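Local structure of type I polyketide synthase PikAII (Streptomyces venezuelae, 3QP9) at residues M208-V211 / G215-E218; G252-T257 / R269-D274; A404-G409 / A485-D490. The protein is a modular polyketide synthase whose C2-type ketoreductase, a Rossmann-fold domain, probably epimerises the alpha-methyl centre of the growing polyketide rather than reducing its ketone. All blocks are in the same frame, centred on the assembly; numbering follows the deposited sequence.

Contact 1: M208-V211 / G215-E218; sequences MTTV and GTGE
A helix end linked by one water to the loop that follows it is the essence of this contact, in which V211 and T210 of segment 208-211 meet T216 of segment 215-218. The setting is a helix-to-strand turn of the Rossmann-like fold: helix 202-212 gives way here to the loop that leads into strand 220-224. It illustrates how a chain can leave a helix without direct backbone bonding between the two sides. Water 1 donates to V211 O at 2.7 Å and accepts from T216 N at 2.8 Å, and its two partners subtend about 144° at the water oxygen. A carbonyl near the helix end and an N-H of the loop are thereby both satisfied by a single molecule.

The dry part of the contact rests on one methyl group. T216 CG2 lies 4.2 Å from V211 CA and 4.1 Å from T210 O, so it meets helix backbone, while T210 CG2 stands 4.4 Å from the same methyl. These are loose van der Waals approaches, and the contact is only partly buried. V211 also packs on W152 and I194, and both V211 and T216 touch L228 of strand 227-235. Beyond the turn, the carboxylate of E218 leads away from the helix to a salt bridge with R232 and a hydrogen bond with T507.

The other branch of T216 organises the loop itself. With chi1 at 69°, OG1 sits between the backbone N and the carbonyl carbon, which leaves CG2 for the helix and turns the oxygen toward the chain ahead. The result is an ST turn spanning G217, whose phi is positive: E218 N donates to T216 OG1 over 3.0 Å, with an N-H...O angle of 151°.

Contact 2: G252-T257 / R269-D274; sequences GTVLVT and RRLARD
The backbone bond from R273 N to R269 O, 2.9 Å long, closes the helical turn from which L271 reaches across to V254 and V256. A second bond of the same length, from D274 N to R270 O, continues the helix, so the stem of L271 is held by regular backbone geometry while its tip meets hydrocarbon. One methyl does that work. L271 CD1 lies 3.7 Å from V254 CG1 and 4.0 Å from V256 CG2, lodged against both valines, which stand on the same face of the strand two residues apart.

The two approaches differ. L271 comes at a slant across V254 but meets V256 tip to tip. The valines also offer different branches: V254 uses the methyl trans to its own backbone N (chi1 171°), and V256, in the same rotamer, uses the methyl beside its N.

This is strand-to-helix packing in the beta-alpha-beta unit of strand 253-256, helix 262-274 and strand 278-283, part of the Rossmann fold of the ketoreductase domain. L255 points to the other face of the strand, where it touches L280 and V346. W248 packs on both V254 and L271, and L347 of strand 343-348 also touches the leucine, so the buried seam is wider than three residues. Helix 304-313 covers another side of the helix, where A272 packs on L310 and L313; R269 forms salt bridges with E266 and E309, and R270 donates from NH1 to A469 O and from NH2 to T473 OG1.

Contact 3: A404-G409 / A485-D490; sequences AAIWGG and AVTIAD
Loop-to-strand packing in the interior of the Rossmann fold brings I406 and W407 against T487 and A489. The loop joins strand 396-402 to helix 413-426, and strand 485-488 runs between strands 435-441 and 29-36.

The van der Waals contacts centre on a hydroxyl set against hydrocarbon. T487 OG1 rests against the ethyl arm of I406, 3.5 Å from CG1 and 3.7 Å from CD1, as the two side chains run alongside each other, pointing opposite ways. A chi1 of -65° sets this oxygen beside the backbone N of T487 and turns its methyl, CG2, toward the indole, which it meets obliquely at 4.3 Å from W407 CZ3. I406 itself continues onto I32 and A440, joining the loop to the strands on both flanks of strand 485-488.

Polar anchoring comes from outside the pair: R231 NH1 donates to I406 O, and strand 485-488 is bonded through its backbone to Y30 on one flank and to S438, A440 and S442 on the other.

Aromatic contacts follow one residue along the loop. The CB of W407 does not point at the strand, but the six-membered ring ends closer to it, and F496 packs against the indole edge-to-face. At the far end of the indole, A489 CB approaches the ring edge, near its plane, 4.0 Å from W407 CH2.

Overall arrangement
The three contacts show how chemistry follows burial rather than distance from the centre. Contacts 2 and 3 are buried and rest on packed side chains, methyl on methyl in the first, and hydroxyl, methyl and indole in the second. Contact 1 is only partly buried and lets a water do the joining. Contacts 2 and 3 reach the same sheet, through strands 253-256 and 485-488. Contacts 1 and 2 lie on opposite sides of the chain's centre, their own centres about 47 Å apart, and contact 3 lies nearest the middle. Two join neighbours in sequence, a helix with its exit loop and a strand with the next helix; contact 3 alone joins distant parts of the chain.

Contact 1: M208-V211 / G215-E218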
ATOM      1  N   MET A 208      17.722  13.881  -3.839  1.00 32.12           N
ATOM      2  CA  MET A 208      17.336  12.810  -4.811  1.00 33.72           C
ATOM      3  C   MET A 208      18.503  12.262  -5.623  1.00 35.20           C
ATOM      4  O   MET A 208      18.737  11.008  -5.676  1.00 35.29           O
ATOM      5  CB  MET A 208      16.155  13.212  -5.660  1.00 33.31           C
ATOM      6  CG  MET A 208      15.700  12.130  -6.675  1.00 36.29           C
ATOM      7  SD  MET A 208      14.603  12.904  -7.885  1.00 38.55           S
ATOM      8  CE  MET A 208      15.791  13.980  -8.704  1.00 30.91           C
ATOM      9  N   THR A 209      19.294  13.169  -6.215  1.00 35.49           N
ATOM     10  CA  THR A 209      20.455  12.739  -7.023  1.00 35.36           C
ATOM     11  C   THR A 209      21.525  11.988  -6.225  1.00 35.01           C
ATOM     12  O   THR A 209      22.089  11.080  -6.750  1.00 33.96           O
ATOM     13  CB  THR A 209      21.082  13.882  -7.890  1.00 36.63           C
ATOM     14  OG1 THR A 209      21.625  14.875  -7.032  1.00 35.54           O
ATOM     15  CG2 THR A 209      20.036  14.546  -8.693  1.00 35.64           C
ATOM     16  N   THR A 210      21.725  12.281  -4.917  1.00 34.93           N
ATOM     17  CA  THR A 210      22.629  11.452  -4.109  1.00 34.07           C
ATOM     18  C   THR A 210      22.101  10.024  -4.012  1.00 31.80           C
ATOM     19  O   THR A 210      22.904   9.045  -4.004  1.00 31.51           O
ATOM     20  CB  THR A 210      22.779  12.015  -2.716  1.00 34.72           C
ATOM     21  OG1 THR A 210      23.371  13.322  -2.837  1.00 41.21           O
ATOM     22  CG2 THR A 210      23.656  11.059  -1.849  1.00 36.16           C
ATOM     23  N   VAL A 211      20.776   9.878  -3.961  1.00 28.92           N
ATOM     24  CA  VAL A 211      20.192   8.497  -3.943  1.00 29.39           C
ATOM     25  C   VAL A 211      20.388   7.776  -5.291  1.00 28.53           C
ATOM     26  O   VAL A 211      20.835   6.599  -5.336  1.00 29.45           O
ATOM     27  CB  VAL A 211      18.690   8.505  -3.574  1.00 29.57           C
ATOM     28  CG1 VAL A 211      18.108   7.026  -3.662  1.00 30.84           C
ATOM     29  CG2 VAL A 211      18.465   9.210  -2.209  1.00 30.35           C
ATOM     30  N   GLY A 215      25.116   5.378  -3.900  1.00 41.63           N
ATOM     31  CA  GLY A 215      25.986   5.410  -2.737  1.00 39.58           C
ATOM     32  C   GLY A 215      25.245   5.085  -1.407  1.00 40.24           C
ATOM     33  O   GLY A 215      25.918   4.761  -0.394  1.00 38.05           O
ATOM     34  N   THR A 216      23.898   5.159  -1.363  1.00 37.53           N
ATOM     35  CA  THR A 216      23.276   5.072  -0.024  1.00 37.09           C
ATOM     36  C   THR A 216      23.103   3.624   0.424  1.00 36.42           C
ATOM     37  O   THR A 216      23.008   3.362   1.613  1.00 36.14           O
ATOM     38  CB  THR A 216      21.950   5.778   0.100  1.00 37.04           C
ATOM     39  OG1 THR A 216      20.987   5.072  -0.677  1.00 31.98           O
ATOM     40  CG2 THR A 216      22.100   7.196  -0.398  1.00 37.67           C
ATOM     41  N   GLY A 217      23.119   2.707  -0.525  1.00 34.93           N
ATOM     42  CA  GLY A 217      22.852   1.286  -0.259  1.00 33.50           C
ATOM     43  C   GLY A 217      21.352   1.118  -0.011  1.00 33.34           C
ATOM     44  O   GLY A 217      20.916   0.050   0.416  1.00 34.79           O
ATOM     45  N   GLU A 218      20.540   2.148  -0.233  1.00 29.44           N
ATOM     46  CA  GLU A 218      19.119   2.004   0.103  1.00 27.80           C
ATOM     47  C   GLU A 218      18.265   2.000  -1.181  1.00 27.96           C
ATOM     48  O   GLU A 218      18.684   2.482  -2.229  1.00 30.26           O
ATOM     49  CB  GLU A 218      18.722   3.122   1.070  1.00 27.55           C
ATOM     50  CG  GLU A 218      19.479   3.124   2.409  1.00 30.64           C
ATOM     51  CD  GLU A 218      19.078   2.014   3.361  1.00 26.59           C
ATOM     52  OE1 GLU A 218      18.007   1.350   3.230  1.00 27.16           O
ATOM     53  OE2 GLU A 218      19.827   1.748   4.278  1.00 31.52           O
TER
HETATM   54  O   HOH W   1      21.859   5.182  -3.339  1.00 36.78           O

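Contact 2: G252-T257 / R269-D274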
ATOM      1  N   GLY A 252     -23.605   2.245  20.171  1.00 28.39           N
ATOM      2  CA  GLY A 252     -23.414   2.788  18.807  1.00 28.64           C
ATOM      3  C   GLY A 252     -23.587   1.557  17.893  1.00 30.01           C
ATOM      4  O   GLY A 252     -23.737   0.419  18.431  1.00 30.70           O
ATOM      5  N   THR A 253     -23.657   1.768  16.587  1.00 26.58           N
ATOM      6  CA  THR A 253     -23.671   0.648  15.620  1.00 29.29           C
ATOM      7  C   THR A 253     -22.279   0.472  15.092  1.00 28.08           C
ATOM      8  O   THR A 253     -21.636   1.458  14.782  1.00 30.21           O
ATOM      9  CB  THR A 253     -24.559   1.033  14.419  1.00 30.21           C
ATOM     10  OG1 THR A 253     -25.903   1.268  14.909  1.00 30.96           O
ATOM     11  CG2 THR A 253     -24.586  -0.028  13.393  1.00 29.80           C
ATOM     12  N   VAL A 254     -21.857  -0.750  14.886  1.00 28.91           N
ATOM     13  CA  VAL A 254     -20.548  -0.973  14.322  1.00 27.31           C
ATOM     14  C   VAL A 254     -20.840  -1.678  13.012  1.00 27.32           C
ATOM     15  O   VAL A 254     -21.630  -2.643  12.973  1.00 27.93           O
ATOM     16  CB  VAL A 254     -19.658  -1.892  15.226  1.00 25.14           C
ATOM     17  CG1 VAL A 254     -18.376  -2.250  14.422  1.00 29.22           C
ATOM     18  CG2 VAL A 254     -19.279  -1.153  16.592  1.00 26.75           C
ATOM     19  N   LEU A 255     -20.310  -1.118  11.958  1.00 25.02           N
ATOM     20  CA  LEU A 255     -20.451  -1.672  10.606  1.00 25.11           C
ATOM     21  C   LEU A 255     -19.345  -2.632  10.333  1.00 26.08           C
ATOM     22  O   LEU A 255     -18.215  -2.286  10.562  1.00 27.01           O
ATOM     23  CB  LEU A 255     -20.472  -0.519   9.600  1.00 26.15           C
ATOM     24  CG  LEU A 255     -20.322  -0.962   8.134  1.00 26.00           C
ATOM     25  CD1 LEU A 255     -21.483  -1.746   7.652  1.00 29.26           C
ATOM     26  CD2 LEU A 255     -20.166   0.264   7.230  1.00 31.02           C
ATOM     27  N   VAL A 256     -19.678  -3.832   9.789  1.00 25.21           N
ATOM     28  CA  VAL A 256     -18.721  -4.752   9.336  1.00 26.49           C
ATOM     29  C   VAL A 256     -19.038  -5.050   7.890  1.00 26.82           C
ATOM     30  O   VAL A 256     -20.133  -5.474   7.571  1.00 26.21           O
ATOM     31  CB  VAL A 256     -18.759  -6.057  10.134  1.00 26.46           C
ATOM     32  CG1 VAL A 256     -17.709  -6.969   9.628  1.00 29.78           C
ATOM     33  CG2 VAL A 256     -18.577  -5.776  11.645  1.00 27.63           C
ATOM     34  N   THR A 257     -18.036  -4.890   7.034  1.00 28.84           N
ATOM     35  CA  THR A 257     -18.229  -5.125   5.653  1.00 29.25           C
ATOM     36  C   THR A 257     -17.644  -6.450   5.269  1.00 30.41           C
ATOM     37  O   THR A 257     -16.793  -7.048   5.983  1.00 31.62           O
ATOM     38  CB  THR A 257     -17.703  -3.943   4.684  1.00 30.23           C
ATOM     39  OG1 THR A 257     -16.260  -4.037   4.545  1.00 32.23           O
ATOM     40  CG2 THR A 257     -18.185  -2.550   5.160  1.00 29.02           C
ATOM     41  N   ARG A 269     -18.948 -11.695  15.455  1.00 27.95           N
ATOM     42  CA  ARG A 269     -19.164 -12.545  16.636  1.00 29.87           C
ATOM     43  C   ARG A 269     -18.380 -11.996  17.814  1.00 27.46           C
ATOM     44  O   ARG A 269     -18.888 -11.915  18.926  1.00 27.06           O
ATOM     45  CB  ARG A 269     -18.755 -14.012  16.469  1.00 29.95           C
ATOM     46  CG  ARG A 269     -19.487 -14.737  15.374  1.00 31.25           C
ATOM     47  CD  ARG A 269     -19.067 -16.209  15.333  1.00 28.54           C
ATOM     48  NE  ARG A 269     -20.021 -16.869  14.481  1.00 38.25           N
ATOM     49  CZ  ARG A 269     -19.812 -17.256  13.229  1.00 39.88           C
ATOM     50  NH1 ARG A 269     -20.808 -17.834  12.626  1.00 43.11           N
ATOM     51  NH2 ARG A 269     -18.644 -17.071  12.624  1.00 38.70           N
ATOM     52  N   ARG A 270     -17.137 -11.628  17.555  1.00 28.60           N
ATOM     53  CA  ARG A 270     -16.316 -11.074  18.630  1.00 28.97           C
ATOM     54  C   ARG A 270     -16.883  -9.801  19.157  1.00 26.66           C
ATOM     55  O   ARG A 270     -16.848  -9.557  20.390  1.00 26.91           O
ATOM     56  CB  ARG A 270     -14.848 -10.885  18.185  1.00 29.00           C
ATOM     57  CG  ARG A 270     -13.942 -10.213  19.158  1.00 32.33           C
ATOM     58  CD  ARG A 270     -13.722 -11.052  20.425  1.00 36.70           C
ATOM     59  NE  ARG A 270     -12.917 -12.224  20.110  1.00 36.94           N
ATOM     60  CZ  ARG A 270     -11.573 -12.268  20.186  1.00 30.93           C
ATOM     61  NH1 ARG A 270     -10.969 -13.399  19.872  1.00 34.95           N
ATOM     62  NH2 ARG A 270     -10.867 -11.239  20.631  1.00 28.74           N
ATOM     63  N   LEU A 271     -17.334  -8.895  18.278  1.00 26.57           N
ATOM     64  CA  LEU A 271     -17.906  -7.620  18.792  1.00 25.96           C
ATOM     65  C   LEU A 271     -19.132  -7.883  19.663  1.00 25.82           C
ATOM     66  O   LEU A 271     -19.302  -7.352  20.775  1.00 25.96           O
ATOM     67  CB  LEU A 271     -18.288  -6.755  17.573  1.00 28.89           C
ATOM     68  CG  LEU A 271     -17.089  -6.114  16.848  1.00 28.13           C
ATOM     69  CD1 LEU A 271     -17.394  -5.681  15.447  1.00 23.11           C
ATOM     70  CD2 LEU A 271     -16.785  -4.885  17.670  1.00 27.49           C
ATOM     71  N   ALA A 272     -19.953  -8.803  19.237  1.00 25.21           N
ATOM     72  CA  ALA A 272     -21.133  -9.144  20.083  1.00 26.83           C
ATOM     73  C   ALA A 272     -20.701  -9.709  21.422  1.00 26.35           C
ATOM     74  O   ALA A 272     -21.196  -9.270  22.496  1.00 27.50           O
ATOM     75  CB  ALA A 272     -21.937 -10.151  19.383  1.00 24.95           C
ATOM     76  N   ARG A 273     -19.777 -10.651  21.373  1.00 27.59           N
ATOM     77  CA  ARG A 273     -19.291 -11.218  22.612  1.00 29.52           C
ATOM     78  C   ARG A 273     -18.744 -10.148  23.560  1.00 29.22           C
ATOM     79  O   ARG A 273     -18.955 -10.213  24.752  1.00 30.60           O
ATOM     80  CB  ARG A 273     -18.322 -12.407  22.435  1.00 29.84           C
ATOM     81  CG  ARG A 273     -19.053 -13.732  21.983  1.00 29.76           C
ATOM     82  CD  ARG A 273     -18.141 -15.016  22.011  1.00 35.89           C
ATOM     83  NE  ARG A 273     -18.900 -16.172  21.496  1.00 38.05           N
ATOM     84  CZ  ARG A 273     -18.713 -16.693  20.278  1.00 45.82           C
ATOM     85  NH1 ARG A 273     -19.454 -17.732  19.904  1.00 45.59           N
ATOM     86  NH2 ARG A 273     -17.752 -16.209  19.457  1.00 41.29           N
ATOM     87  N   ASP A 274     -18.036  -9.168  23.023  1.00 29.65           N
ATOM     88  CA  ASP A 274     -17.351  -8.188  23.819  1.00 31.13           C
ATOM     89  C   ASP A 274     -18.303  -7.120  24.344  1.00 29.89           C
ATOM     90  O   ASP A 274     -17.961  -6.303  25.187  1.00 29.20           O
ATOM     91  CB  ASP A 274     -16.264  -7.513  22.951  1.00 29.55           C
ATOM     92  CG  ASP A 274     -15.001  -8.388  22.779  1.00 33.14           C
ATOM     93  OD1 ASP A 274     -14.839  -9.431  23.475  1.00 36.00           O
ATOM     94  OD2 ASP A 274     -14.166  -8.022  21.942  1.00 36.40           O
TER

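Contact 3: A404-G409 / A485-D490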
ATOM      1  N   ALA A 404       1.288  -7.686   1.809  1.00 28.17           N
ATOM      2  CA  ALA A 404       1.714  -7.507   0.364  1.00 28.38           C
ATOM      3  C   ALA A 404       2.040  -6.018   0.168  1.00 28.01           C
ATOM      4  O   ALA A 404       2.974  -5.667  -0.552  1.00 26.86           O
ATOM      5  CB  ALA A 404       0.610  -7.939  -0.607  1.00 29.75           C
ATOM      6  N   ALA A 405       1.384  -5.170   0.944  1.00 26.66           N
ATOM      7  CA  ALA A 405       1.643  -3.766   0.857  1.00 27.47           C
ATOM      8  C   ALA A 405       2.817  -3.293   1.727  1.00 27.70           C
ATOM      9  O   ALA A 405       3.251  -2.119   1.627  1.00 27.94           O
ATOM     10  CB  ALA A 405       0.337  -2.993   1.262  1.00 25.25           C
ATOM     11  N   ILE A 406       3.262  -4.147   2.633  1.00 27.01           N
ATOM     12  CA  ILE A 406       4.311  -3.788   3.605  1.00 27.51           C
ATOM     13  C   ILE A 406       5.691  -4.177   3.054  1.00 28.96           C
ATOM     14  O   ILE A 406       6.544  -3.322   2.840  1.00 28.51           O
ATOM     15  CB  ILE A 406       4.091  -4.506   4.899  1.00 26.14           C
ATOM     16  CG1 ILE A 406       2.742  -4.018   5.532  1.00 26.85           C
ATOM     17  CG2 ILE A 406       5.291  -4.210   5.898  1.00 26.69           C
ATOM     18  CD1 ILE A 406       2.614  -2.484   5.782  1.00 24.84           C
ATOM     19  N   TRP A 407       5.847  -5.447   2.704  1.00 28.32           N
ATOM     20  CA  TRP A 407       7.098  -5.908   2.192  1.00 31.59           C
ATOM     21  C   TRP A 407       6.966  -6.400   0.746  1.00 31.68           C
ATOM     22  O   TRP A 407       7.944  -6.365   0.003  1.00 32.55           O
ATOM     23  CB  TRP A 407       7.710  -6.974   3.136  1.00 30.13           C
ATOM     24  CG  TRP A 407       6.863  -8.197   3.485  1.00 31.26           C
ATOM     25  CD1 TRP A 407       6.431  -9.192   2.631  1.00 32.73           C
ATOM     26  CD2 TRP A 407       6.439  -8.588   4.795  1.00 33.39           C
ATOM     27  NE1 TRP A 407       5.740 -10.145   3.330  1.00 32.38           N
ATOM     28  CE2 TRP A 407       5.726  -9.801   4.658  1.00 35.74           C
ATOM     29  CE3 TRP A 407       6.564  -7.995   6.089  1.00 33.66           C
ATOM     30  CZ2 TRP A 407       5.190 -10.482   5.758  1.00 36.40           C
ATOM     31  CZ3 TRP A 407       5.994  -8.655   7.186  1.00 34.29           C
ATOM     32  CH2 TRP A 407       5.309  -9.891   6.999  1.00 36.83           C
ATOM     33  N   GLY A 408       5.782  -6.820   0.308  1.00 34.02           N
ATOM     34  CA  GLY A 408       5.666  -7.273  -1.131  1.00 34.23           C
ATOM     35  C   GLY A 408       5.953  -8.768  -1.268  1.00 37.65           C
ATOM     36  O   GLY A 408       6.627  -9.396  -0.401  1.00 40.02           O
ATOM     37  N   GLY A 409       5.562  -9.346  -2.379  1.00 37.56           N
ATOM     38  CA  GLY A 409       5.722 -10.778  -2.589  1.00 37.49           C
ATOM     39  C   GLY A 409       5.634 -10.945  -4.087  1.00 37.35           C
ATOM     40  O   GLY A 409       4.981 -10.182  -4.750  1.00 37.51           O
ATOM     41  N   ALA A 485      -1.323   2.586  12.124  1.00 28.73           N
ATOM     42  CA  ALA A 485      -0.787   1.773  11.031  1.00 31.19           C
ATOM     43  C   ALA A 485       0.048   0.740  11.796  1.00 31.84           C
ATOM     44  O   ALA A 485       0.969   1.122  12.538  1.00 33.94           O
ATOM     45  CB  ALA A 485       0.054   2.636  10.097  1.00 31.18           C
ATOM     46  N   VAL A 486      -0.328  -0.535  11.736  1.00 29.03           N
ATOM     47  CA  VAL A 486       0.454  -1.585  12.391  1.00 25.44           C
ATOM     48  C   VAL A 486       0.419  -2.827  11.455  1.00 25.72           C
ATOM     49  O   VAL A 486      -0.507  -2.984  10.703  1.00 25.41           O
ATOM     50  CB  VAL A 486      -0.138  -1.897  13.747  1.00 24.48           C
ATOM     51  CG1 VAL A 486      -1.564  -2.414  13.613  1.00 27.26           C
ATOM     52  CG2 VAL A 486       0.772  -2.881  14.537  1.00 24.59           C
ATOM     53  N   THR A 487       1.435  -3.667  11.478  1.00 25.32           N
ATOM     54  CA  THR A 487       1.422  -4.964  10.743  1.00 24.53           C
ATOM     55  C   THR A 487       1.238  -6.103  11.787  1.00 25.51           C
ATOM     56  O   THR A 487       1.975  -6.179  12.740  1.00 25.16           O
ATOM     57  CB  THR A 487       2.740  -5.191  10.037  1.00 24.60           C
ATOM     58  OG1 THR A 487       2.846  -4.188   9.068  1.00 26.10           O
ATOM     59  CG2 THR A 487       2.853  -6.604   9.356  1.00 26.29           C
ATOM     60  N   ILE A 488       0.320  -7.041  11.525  1.00 25.16           N
ATOM     61  CA  ILE A 488       0.144  -8.147  12.439  1.00 24.31           C
ATOM     62  C   ILE A 488       0.452  -9.389  11.598  1.00 25.05           C
ATOM     63  O   ILE A 488      -0.292  -9.719  10.711  1.00 25.01           O
ATOM     64  CB  ILE A 488      -1.251  -8.177  12.914  1.00 23.86           C
ATOM     65  CG1 ILE A 488      -1.508  -6.834  13.653  1.00 25.15           C
ATOM     66  CG2 ILE A 488      -1.428  -9.397  13.979  1.00 25.35           C
ATOM     67  CD1 ILE A 488      -2.863  -6.786  14.281  1.00 33.35           C
ATOM     68  N   ALA A 489       1.497 -10.101  11.961  1.00 25.06           N
ATOM     69  CA  ALA A 489       1.910 -11.247  11.182  1.00 26.39           C
ATOM     70  C   ALA A 489       2.730 -12.229  12.062  1.00 26.68           C
ATOM     71  O   ALA A 489       3.418 -11.803  12.999  1.00 26.43           O
ATOM     72  CB  ALA A 489       2.714 -10.735   9.964  1.00 26.46           C
ATOM     73  N   ASP A 490       2.564 -13.535  11.837  1.00 26.99           N
ATOM     74  CA  ASP A 490       3.262 -14.556  12.595  1.00 28.62           C
ATOM     75  C   ASP A 490       4.334 -15.035  11.633  1.00 29.69           C
ATOM     76  O   ASP A 490       4.022 -15.780  10.693  1.00 28.37           O
ATOM     77  CB  ASP A 490       2.266 -15.706  12.972  1.00 28.43           C
ATOM     78  CG  ASP A 490       2.931 -16.780  13.845  1.00 33.25           C
ATOM     79  OD1 ASP A 490       4.171 -16.720  14.007  1.00 37.63           O
ATOM     80  OD2 ASP A 490       2.243 -17.666  14.393  1.00 38.31           O
TER